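Long-range contacts in endoglucanase (Ganoderma lucidum, PDB 5D8Z), which probably hydrolyses internal beta-1,4-glucosidic bonds of cellulose, as a glycoside hydrolase family 5 endoglucanase with a TIM-barrel fold: residues M162-D167 and D233-L238; P169-W174 and P198-T203; S204-V209 and I254-A259. All coordinates share one frame; numbering follows the deposited sequence.

Contact 1: residues M162-D167 and D233-L238; sequences MNEPHD and DVHKYL. With BGC (beta-D-glucopyranose), chain C.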
loop_
_atom_site.group_PDB
_atom_site.type_symbol
_atom_site.label_atom_id
_atom_site.label_comp_id
_atom_site.label_asym_id
_atom_site.label_seq_id
_atom_site.Cartn_x
_atom_site.Cartn_y
_atom_site.Cartn_z
ATOM N N MET A 162 -3.882 6.724 -2.295
ATOM C CA MET A 162 -4.593 5.989 -3.301
ATOM C C MET A 162 -3.768 4.894 -3.905
ATOM O O MET A 162 -2.622 5.098 -4.269
ATOM C CB MET A 162 -5.015 6.922 -4.420
ATOM C CG MET A 162 -5.710 6.218 -5.584
ATOM S SD MET A 162 -7.247 5.379 -5.157
ATOM C CE MET A 162 -8.165 6.732 -4.431
ATOM N N ASN A 163 -4.397 3.742 -4.073
ATOM C CA ASN A 163 -3.726 2.586 -4.593
ATOM C C ASN A 163 -3.725 2.552 -6.099
ATOM O O ASN A 163 -4.765 2.643 -6.716
ATOM C CB ASN A 163 -4.426 1.342 -4.136
ATOM C CG ASN A 163 -3.764 0.115 -4.669
ATOM O OD1 ASN A 163 -2.669 -0.228 -4.247
ATOM N ND2 ASN A 163 -4.411 -0.552 -5.603
ATOM N N GLU A 164 -2.546 2.386 -6.676
ATOM C CA GLU A 164 -2.349 2.146 -8.120
ATOM C C GLU A 164 -3.151 2.947 -9.149
ATOM O O GLU A 164 -3.832 2.373 -9.990
ATOM C CB GLU A 164 -2.464 0.656 -8.407
ATOM C CG GLU A 164 -1.251 -0.102 -7.930
ATOM C CD GLU A 164 -1.244 -1.565 -8.356
ATOM O OE1 GLU A 164 -2.275 -2.029 -8.881
ATOM O OE2 GLU A 164 -0.198 -2.256 -8.160
ATOM N N PRO A 165 -3.027 4.270 -9.131
ATOM C CA PRO A 165 -3.562 5.027 -10.254
ATOM C C PRO A 165 -2.995 4.523 -11.577
ATOM O O PRO A 165 -1.817 4.170 -11.659
ATOM C CB PRO A 165 -3.074 6.446 -10.008
ATOM C CG PRO A 165 -2.617 6.516 -8.576
ATOM C CD PRO A 165 -2.441 5.118 -8.074
ATOM N N HIS A 166 -3.836 4.461 -12.594
ATOM C CA HIS A 166 -3.412 3.994 -13.870
ATOM C C HIS A 166 -4.283 4.616 -14.918
ATOM O O HIS A 166 -5.362 5.093 -14.617
ATOM C CB HIS A 166 -3.489 2.493 -13.943
ATOM C CG HIS A 166 -4.880 1.958 -14.024
ATOM N ND1 HIS A 166 -5.563 1.846 -15.213
ATOM C CD2 HIS A 166 -5.705 1.477 -13.066
ATOM C CE1 HIS A 166 -6.758 1.334 -14.983
ATOM N NE2 HIS A 166 -6.869 1.102 -13.688
ATOM N N ASP A 167 -3.767 4.625 -16.144
ATOM C CA ASP A 167 -4.373 5.289 -17.302
ATOM C C ASP A 167 -5.127 6.594 -16.965
ATOM O O ASP A 167 -6.280 6.810 -17.387
ATOM C CB ASP A 167 -5.230 4.289 -18.089
ATOM C CG ASP A 167 -4.452 3.001 -18.451
ATOM O OD1 ASP A 167 -3.483 3.113 -19.233
ATOM O OD2 ASP A 167 -4.799 1.893 -17.952
ATOM N N ASP A 233 4.997 6.684 -3.322
ATOM C CA ASP A 233 4.380 5.391 -3.134
ATOM C C ASP A 233 4.620 4.693 -4.431
ATOM O O ASP A 233 4.151 5.150 -5.458
ATOM C CB ASP A 233 2.871 5.609 -2.940
ATOM C CG ASP A 233 2.116 4.338 -2.524
ATOM O OD1 ASP A 233 2.748 3.261 -2.489
ATOM O OD2 ASP A 233 0.880 4.429 -2.244
ATOM N N VAL A 234 5.360 3.598 -4.418
ATOM C CA VAL A 234 5.597 2.866 -5.660
ATOM C C VAL A 234 5.423 1.370 -5.478
ATOM O O VAL A 234 5.517 0.839 -4.371
ATOM C CB VAL A 234 6.977 3.188 -6.280
ATOM C CG1 VAL A 234 7.170 4.694 -6.390
ATOM C CG2 VAL A 234 8.103 2.608 -5.448
ATOM N N HIS A 235 5.161 0.719 -6.609
ATOM C CA HIS A 235 4.852 -0.691 -6.695
ATOM C C HIS A 235 5.688 -1.292 -7.835
ATOM O O HIS A 235 5.980 -0.604 -8.818
ATOM C CB HIS A 235 3.378 -0.844 -7.011
ATOM C CG HIS A 235 2.457 -0.467 -5.889
ATOM N ND1 HIS A 235 1.119 -0.793 -5.899
ATOM C CD2 HIS A 235 2.673 0.168 -4.714
ATOM C CE1 HIS A 235 0.549 -0.355 -4.795
ATOM N NE2 HIS A 235 1.473 0.224 -4.052
ATOM N N LYS A 236 6.076 -2.562 -7.683
ATOM C CA LYS A 236 6.942 -3.276 -8.640
ATOM C C LYS A 236 6.940 -4.790 -8.429
ATOM O O LYS A 236 7.258 -5.299 -7.324
ATOM C CB LYS A 236 8.387 -2.799 -8.534
ATOM C CG LYS A 236 8.881 -2.099 -9.778
ATOM C CD LYS A 236 9.126 -3.087 -10.892
ATOM C CE LYS A 236 8.570 -2.627 -12.223
ATOM N NZ LYS A 236 8.672 -3.766 -13.187
ATOM N N TYR A 237 6.622 -5.507 -9.504
ATOM C CA TYR A 237 6.527 -6.962 -9.469
ATOM C C TYR A 237 7.652 -7.520 -10.307
ATOM O O TYR A 237 8.291 -6.769 -11.019
ATOM C CB TYR A 237 5.163 -7.386 -9.988
ATOM C CG TYR A 237 4.087 -7.080 -8.979
ATOM C CD1 TYR A 237 3.855 -7.940 -7.914
ATOM C CD2 TYR A 237 3.328 -5.925 -9.058
ATOM C CE1 TYR A 237 2.867 -7.691 -6.993
ATOM C CE2 TYR A 237 2.353 -5.661 -8.119
ATOM C CZ TYR A 237 2.131 -6.548 -7.094
ATOM O OH TYR A 237 1.176 -6.301 -6.149
ATOM N N LEU A 238 7.895 -8.825 -10.234
ATOM C CA LEU A 238 9.095 -9.400 -10.825
ATOM C C LEU A 238 8.847 -10.221 -12.090
ATOM O O LEU A 238 9.735 -10.942 -12.550
ATOM C CB LEU A 238 9.833 -10.230 -9.766
ATOM C CG LEU A 238 10.617 -9.377 -8.742
ATOM C CD1 LEU A 238 9.693 -8.788 -7.688
ATOM C CD2 LEU A 238 11.741 -10.128 -8.041
HETATM C C2 BGC C . -2.854 -5.883 -12.533
HETATM C C3 BGC C . -2.940 -5.749 -10.997
HETATM C C4 BGC C . -1.617 -5.361 -10.361
HETATM C C5 BGC C . -0.973 -4.182 -11.118
HETATM C C6 BGC C . 0.466 -3.949 -10.663
HETATM C C1 BGC C . -2.061 -4.764 -13.258
HETATM O O2 BGC C . -4.193 -5.915 -13.041
HETATM O O3 BGC C . -3.321 -6.981 -10.348
HETATM O O4 BGC C . -1.881 -5.150 -8.953
HETATM O O5 BGC C . -0.880 -4.391 -12.537
HETATM O O6 BGC C . 1.405 -4.173 -11.721
#
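In the parallel eight-stranded TIM barrel, the loop after strand 157-160 packs directly against strand 230-235 and the residues after it, at the glycan site, with 170 Å² buried between residues 162-167 and 233-238. The loop carries Asn163-Glu164-Pro165, the Asn-Glu-Pro signature in which family 5 enzymes place their general acid/base, so Glu164 probably has that role. Its CG stands anti to its own carbonyl carbon (chi1 -74°) and the chain runs extended beyond, which delivers the carboxylate to the edge of His235. His235, its CG likewise anti to the carbonyl carbon, donates from ND1 to Glu164 OE2 over 3.0 Å. The bond is almost straight (177° at the hydrogen), lies in the ring plane and uses the anti lone pair of OE2, although carboxylate and ring planes are turned 56° apart. Such a donor would be expected to favour the ionised carboxylate. Further round the same ring edge, Asn163 OD1 sits 3.3 Å from His235 CE1, the two side chains crossing at about a right angle; this amide oxygen takes its hydrogen bond from Arg76. Tyr237 brings its ring edge near, CE2 lying 4.3 Å from Glu164 OE2, while its hydroxyl pairs with Glu276. Both carboxylate oxygens approach the sugar; Glu164 OE1 takes the hydrogen bond from O4 of the chain C glucose (3.1 Å).

Contact 2: residues P169-W174 and P198-T203; sequences PDINLW and PGNNWT. With BGC (beta-D-glucopyranose), chain B.
A beta-alpha-beta unit of the TIM barrel is closed here: the first turn of helix 171-187 packs against the loop that leaves the next strand, 194-198, and leads to the glycan-binding Trp202. Asp170 is the N-cap of the helix; its OD1 accepts from Leu173 N at 2.5 Å, met nearly along the C-O axis. From that capped turn Trp174 and Ile171 point toward the loop. Trp174 has CG anti to the backbone N (chi1 173°), which brings the NE1 side of the indole up to Pro198. Trp174 NE1 donates to Pro198 O over 2.7 Å, with 163° at the hydrogen. The acceptor lies close to the indole plane, whereas the donor stands 36° out of the carbonyl plane and so is not on a lone pair. Beside this bond, Trp174 CZ2 rests 3.7 Å from Pro198 CG, the two side chains crossing at about a right angle. Ile171, its CG1 also anti to the backbone N, reaches with the tip of CD1 to Asn200 CB at 4.1 Å; it also touches Ser213 and Ala216 of helix 213-218. The amide of Asn200 works both ways: OD1 accepts from Asn201 N in its own loop (2.6 Å), while ND2 bonds to Val168 O in the loop before the helix, tying the two loops together. Further on, Trp202 offers one face to O3 of the chain B glucose, 3.3 Å from CD1, and stacks on His166. The chemistry implies a mainly apolar seam in which one indole N-H satisfies a buried carbonyl just before the loop turns to the sugar.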
loop_
_atom_site.group_PDB
_atom_site.type_symbol
_atom_site.label_atom_id
_atom_site.label_comp_id
_atom_site.label_asym_id
_atom_site.label_seq_id
_atom_site.Cartn_x
_atom_site.Cartn_y
_atom_site.Cartn_z
ATOM N N PRO A 169 -5.374 10.559 -17.523
ATOM C CA PRO A 169 -4.901 11.409 -18.638
ATOM C C PRO A 169 -4.033 12.635 -18.269
ATOM O O PRO A 169 -3.183 12.978 -19.056
ATOM C CB PRO A 169 -6.184 11.822 -19.350
ATOM C CG PRO A 169 -7.268 11.602 -18.360
ATOM C CD PRO A 169 -6.839 10.512 -17.432
ATOM N N ASP A 170 -4.218 13.280 -17.116
ATOM C CA ASP A 170 -3.380 14.428 -16.759
ATOM C C ASP A 170 -2.832 14.312 -15.348
ATOM O O ASP A 170 -3.531 14.569 -14.363
ATOM C CB ASP A 170 -4.129 15.753 -16.897
ATOM C CG ASP A 170 -3.308 16.954 -16.388
ATOM O OD1 ASP A 170 -2.933 16.979 -15.199
ATOM O OD2 ASP A 170 -3.037 17.889 -17.168
ATOM N N ILE A 171 -1.553 14.000 -15.265
ATOM C CA ILE A 171 -0.921 13.776 -13.998
ATOM C C ILE A 171 -0.853 14.985 -13.059
ATOM O O ILE A 171 -0.840 14.833 -11.832
ATOM C CB ILE A 171 0.493 13.250 -14.222
ATOM C CG1 ILE A 171 1.053 12.700 -12.915
ATOM C CG2 ILE A 171 1.384 14.348 -14.784
ATOM C CD1 ILE A 171 0.325 11.473 -12.432
ATOM N N ASN A 172 -0.787 16.185 -13.601
ATOM C CA ASN A 172 -0.751 17.355 -12.728
ATOM C C ASN A 172 -2.058 17.632 -12.040
ATOM O O ASN A 172 -2.052 18.184 -10.959
ATOM C CB ASN A 172 -0.304 18.601 -13.492
ATOM C CG ASN A 172 1.143 18.497 -13.948
ATOM O OD1 ASN A 172 2.080 18.464 -13.108
ATOM N ND2 ASN A 172 1.344 18.429 -15.281
ATOM N N LEU A 173 -3.171 17.279 -12.686
ATOM C CA LEU A 173 -4.482 17.357 -12.061
ATOM C C LEU A 173 -4.572 16.305 -10.981
ATOM O O LEU A 173 -5.112 16.570 -9.906
ATOM C CB LEU A 173 -5.597 17.153 -13.074
ATOM C CG LEU A 173 -5.759 18.338 -14.024
ATOM C CD1 LEU A 173 -6.709 17.985 -15.164
ATOM C CD2 LEU A 173 -6.241 19.574 -13.284
ATOM N N TRP A 174 -4.032 15.125 -11.256
ATOM C CA TRP A 174 -3.923 14.104 -10.223
ATOM C C TRP A 174 -3.074 14.548 -9.017
ATOM O O TRP A 174 -3.457 14.367 -7.870
ATOM C CB TRP A 174 -3.353 12.794 -10.790
ATOM C CG TRP A 174 -3.084 11.795 -9.713
ATOM C CD1 TRP A 174 -1.878 11.269 -9.370
ATOM C CD2 TRP A 174 -4.031 11.238 -8.803
ATOM N NE1 TRP A 174 -2.013 10.394 -8.312
ATOM C CE2 TRP A 174 -3.327 10.370 -7.937
ATOM C CE3 TRP A 174 -5.403 11.383 -8.628
ATOM C CZ2 TRP A 174 -3.955 9.653 -6.927
ATOM C CZ3 TRP A 174 -6.018 10.674 -7.593
ATOM C CH2 TRP A 174 -5.296 9.818 -6.774
ATOM N N PRO A 198 1.012 8.509 -4.640
ATOM C CA PRO A 198 0.997 7.623 -5.761
ATOM C C PRO A 198 0.888 8.375 -7.066
ATOM O O PRO A 198 0.241 9.419 -7.111
ATOM C CB PRO A 198 -0.303 6.877 -5.547
ATOM C CG PRO A 198 -1.224 7.947 -5.024
ATOM C CD PRO A 198 -0.353 8.910 -4.272
ATOM N N GLY A 199 1.542 7.856 -8.098
ATOM C CA GLY A 199 1.388 8.323 -9.450
ATOM C C GLY A 199 0.896 7.270 -10.422
ATOM O O GLY A 199 0.288 6.295 -10.052
ATOM N N ASN A 200 1.186 7.474 -11.693
ATOM C CA ASN A 200 0.489 6.809 -12.775
ATOM C C ASN A 200 1.090 5.458 -13.061
ATOM O O ASN A 200 1.939 4.968 -12.306
ATOM C CB ASN A 200 0.569 7.699 -13.996
ATOM C CG ASN A 200 -0.613 7.533 -14.914
ATOM O OD1 ASN A 200 -1.182 6.433 -15.017
ATOM N ND2 ASN A 200 -0.983 8.617 -15.615
ATOM N N ASN A 201 0.644 4.860 -14.158
ATOM C CA ASN A 201 0.999 3.493 -14.545
ATOM C C ASN A 201 1.055 2.514 -13.372
ATOM O O ASN A 201 2.054 1.844 -13.165
ATOM C CB ASN A 201 2.292 3.466 -15.374
ATOM C CG ASN A 201 2.437 2.171 -16.181
ATOM O OD1 ASN A 201 1.485 1.726 -16.848
ATOM N ND2 ASN A 201 3.630 1.556 -16.127
ATOM N N TRP A 202 -0.043 2.428 -12.618
ATOM C CA TRP A 202 -0.118 1.559 -11.462
ATOM C C TRP A 202 1.034 1.846 -10.511
ATOM O O TRP A 202 1.559 0.910 -9.892
ATOM C CB TRP A 202 -0.083 0.084 -11.880
ATOM C CG TRP A 202 -0.963 -0.204 -13.038
ATOM C CD1 TRP A 202 -0.674 0.008 -14.352
ATOM C CD2 TRP A 202 -2.298 -0.721 -13.006
ATOM N NE1 TRP A 202 -1.742 -0.345 -15.144
ATOM C CE2 TRP A 202 -2.751 -0.800 -14.342
ATOM C CE3 TRP A 202 -3.157 -1.129 -11.983
ATOM C CZ2 TRP A 202 -4.021 -1.277 -14.676
ATOM C CZ3 TRP A 202 -4.419 -1.610 -12.322
ATOM C CH2 TRP A 202 -4.833 -1.681 -13.655
ATOM N N THR A 203 1.394 3.129 -10.377
ATOM C CA THR A 203 2.620 3.558 -9.671
ATOM C C THR A 203 3.788 2.654 -9.943
ATOM O O THR A 203 4.575 2.355 -9.051
ATOM C CB THR A 203 2.499 3.598 -8.117
ATOM O OG1 THR A 203 1.543 2.632 -7.648
ATOM C CG2 THR A 203 2.132 4.944 -7.631
HETATM C C2 BGC B . 0.879 -3.438 -16.754
HETATM C C3 BGC B . 0.280 -3.986 -15.443
HETATM C C4 BGC B . -1.236 -4.262 -15.569
HETATM C C5 BGC B . -1.654 -4.809 -16.967
HETATM C C6 BGC B . -3.122 -4.533 -17.280
HETATM C C1 BGC B . 0.500 -4.342 -17.930
HETATM O O1 BGC B . 1.141 -3.917 -19.141
HETATM O O2 BGC B . 2.303 -3.330 -16.646
HETATM O O3 BGC B . 0.548 -3.072 -14.353
HETATM O O4 BGC B . -1.650 -5.218 -14.566
HETATM O O5 BGC B . -0.919 -4.294 -18.094
HETATM O O6 BGC B . -3.332 -4.803 -18.669
#

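Contact 3: residues S204-V209 and I254-A259; sequences SAETFV and IDNAWA
Glu206 and Ala205 lose most surface where the loop after strand 194-198 meets the first turn of helix 254-267, at the outer layer of the TIM barrel. The backbones come very close, Glu206 CA to Ala257 CA being 4.3 Å, a closeness consistent with the small side chain of Ala257 opposite Glu206. Ala205 directs its methyl over one face of the Trp258 indole, with CB 4.0 Å from CZ3 at the outer rim of the six-membered ring. Trp258 starts out pointing away from the loop; its CG is anti to the carbonyl carbon (chi1 -51°), and the ring end swings back over Ala205, with Phe303 meeting it edge-to-face. On the loop side, Ser204 OG accepts from Glu206 N over 3.2 Å, an ST turn. Glu206 leaves with CG anti to its backbone N and bends at chi2 (145°), so that it runs alongside Asn256, both pointing the same way. Glu206 OE1 lies 3.3 Å from Asn256 CB, and the carboxylate plane is turned 77° from the amide plane. Ala257 CB packs against the Glu206 backbone, 4.1 Å from its CA. The helix widens here into a pi-type turn, in which Ala259 N donates to Ile254 O over 2.8 Å. Cohesion thus rests on van der Waals packing: a methyl on an indole face, and the Glu206 chain along Asn256, its carboxylate at the partly exposed margin.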
loop_
_atom_site.group_PDB
_atom_site.type_symbol
_atom_site.label_atom_id
_atom_site.label_comp_id
_atom_site.label_asym_id
_atom_site.label_seq_id
_atom_site.Cartn_x
_atom_site.Cartn_y
_atom_site.Cartn_z
ATOM N N SER A 204 3.918 2.190 -11.166
ATOM C CA SER A 204 5.087 1.416 -11.478
ATOM C C SER A 204 6.300 2.266 -11.088
ATOM O O SER A 204 6.344 3.469 -11.373
ATOM C CB SER A 204 5.103 1.073 -12.953
ATOM O OG SER A 204 6.376 0.644 -13.359
ATOM N N ALA A 205 7.243 1.641 -10.399
ATOM C CA ALA A 205 8.526 2.264 -10.066
ATOM C C ALA A 205 9.411 2.531 -11.282
ATOM O O ALA A 205 10.290 3.377 -11.232
ATOM C CB ALA A 205 9.295 1.379 -9.099
ATOM N N GLU A 206 9.205 1.772 -12.348
ATOM C CA GLU A 206 9.989 1.899 -13.568
ATOM C C GLU A 206 9.685 3.180 -14.328
ATOM O O GLU A 206 10.565 3.772 -14.914
ATOM C CB GLU A 206 9.717 0.703 -14.463
ATOM C CG GLU A 206 10.485 0.664 -15.764
ATOM C CD GLU A 206 10.857 -0.760 -16.144
ATOM O OE1 GLU A 206 11.308 -1.512 -15.242
ATOM O OE2 GLU A 206 10.708 -1.143 -17.329
ATOM N N THR A 207 8.434 3.610 -14.333
ATOM C CA THR A 207 8.052 4.800 -15.098
ATOM C C THR A 207 7.803 5.998 -14.208
ATOM O O THR A 207 7.445 7.049 -14.707
ATOM C CB THR A 207 6.750 4.546 -15.851
ATOM O OG1 THR A 207 5.729 4.242 -14.881
ATOM C CG2 THR A 207 6.926 3.381 -16.808
ATOM N N PHE A 208 7.976 5.840 -12.901
ATOM C CA PHE A 208 7.601 6.881 -11.969
ATOM C C PHE A 208 8.169 8.251 -12.271
ATOM O O PHE A 208 7.486 9.246 -12.073
ATOM C CB PHE A 208 8.007 6.514 -10.554
ATOM C CG PHE A 208 7.374 7.387 -9.506
ATOM C CD1 PHE A 208 6.069 7.166 -9.116
ATOM C CD2 PHE A 208 8.079 8.434 -8.928
ATOM C CE1 PHE A 208 5.473 7.969 -8.170
ATOM C CE2 PHE A 208 7.494 9.237 -7.970
ATOM C CZ PHE A 208 6.187 9.004 -7.584
ATOM N N VAL A 209 9.424 8.306 -12.710
ATOM C CA VAL A 209 10.062 9.564 -13.138
ATOM C C VAL A 209 9.789 9.851 -14.626
ATOM O O VAL A 209 9.438 10.986 -14.986
ATOM C CB VAL A 209 11.591 9.533 -12.908
ATOM C CG1 VAL A 209 12.213 10.883 -13.257
ATOM C CG2 VAL A 209 11.925 9.137 -11.466
ATOM N N ILE A 254 16.424 -3.888 -10.702
ATOM C CA ILE A 254 17.469 -2.929 -10.305
ATOM C C ILE A 254 17.872 -2.025 -11.453
ATOM O O ILE A 254 17.826 -0.796 -11.315
ATOM C CB ILE A 254 18.719 -3.632 -9.775
ATOM C CG1 ILE A 254 18.382 -4.282 -8.426
ATOM C CG2 ILE A 254 19.856 -2.639 -9.628
ATOM C CD1 ILE A 254 19.245 -5.465 -8.038
ATOM N N ASP A 255 18.251 -2.651 -12.572
ATOM C CA ASP A 255 18.721 -1.935 -13.763
ATOM C C ASP A 255 17.703 -0.949 -14.315
ATOM O O ASP A 255 18.049 0.193 -14.624
ATOM C CB ASP A 255 19.086 -2.918 -14.882
ATOM C CG ASP A 255 20.472 -3.547 -14.704
ATOM O OD1 ASP A 255 21.110 -3.312 -13.660
ATOM O OD2 ASP A 255 20.918 -4.280 -15.627
ATOM N N ASN A 256 16.450 -1.396 -14.442
ATOM C CA ASN A 256 15.400 -0.600 -15.099
ATOM C C ASN A 256 14.497 0.214 -14.172
ATOM O O ASN A 256 13.744 1.068 -14.653
ATOM C CB ASN A 256 14.550 -1.505 -15.985
ATOM C CG ASN A 256 15.353 -2.138 -17.111
ATOM O OD1 ASN A 256 16.581 -1.979 -17.191
ATOM N ND2 ASN A 256 14.664 -2.863 -17.991
ATOM N N ALA A 257 14.594 -0.025 -12.857
ATOM C CA ALA A 257 13.688 0.594 -11.909
ATOM C C ALA A 257 14.346 1.183 -10.674
ATOM O O ALA A 257 14.298 2.385 -10.483
ATOM C CB ALA A 257 12.632 -0.401 -11.512
ATOM N N TRP A 258 14.960 0.362 -9.831
ATOM C CA TRP A 258 15.432 0.873 -8.545
ATOM C C TRP A 258 16.675 1.719 -8.660
ATOM O O TRP A 258 16.836 2.657 -7.890
ATOM C CB TRP A 258 15.673 -0.238 -7.535
ATOM C CG TRP A 258 14.543 -1.116 -7.407
ATOM C CD1 TRP A 258 14.485 -2.390 -7.806
ATOM C CD2 TRP A 258 13.254 -0.794 -6.875
ATOM N NE1 TRP A 258 13.253 -2.918 -7.538
ATOM C CE2 TRP A 258 12.469 -1.952 -6.969
ATOM C CE3 TRP A 258 12.688 0.357 -6.324
ATOM C CZ2 TRP A 258 11.146 -1.996 -6.542
ATOM C CZ3 TRP A 258 11.381 0.309 -5.890
ATOM C CH2 TRP A 258 10.623 -0.863 -5.998
ATOM N N ALA A 259 17.564 1.391 -9.590
ATOM C CA ALA A 259 18.763 2.233 -9.798
ATOM C C ALA A 259 18.374 3.628 -10.259
ATOM O O ALA A 259 18.629 4.584 -9.509
ATOM C CB ALA A 259 19.746 1.601 -10.777
#

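All three contacts are gathered about the loop that follows strand 194-198. Contacts 1 and 2 have centres about 10 Å apart, and Thr203 O of contact 2 probably accepts from His235 N of contact 1 at 3.0 Å. The carbonyl of the same histidine, His235 O, lies 3.0 Å from Ala205 N of contact 3, another probable hydrogen bond, so the His235 backbone is probably bonded to both other contacts. Contact 1 supplies Glu164 and Tyr237 to the glycan pocket and contact 2 supplies Trp202. Contact 3, centred about 12 Å from contact 1 and 16 Å from contact 2, packs on Lys236 through Ala205 and Trp258 and on Val234 through Phe208; the Glu206 side chain stays about 9 Å from a glucose.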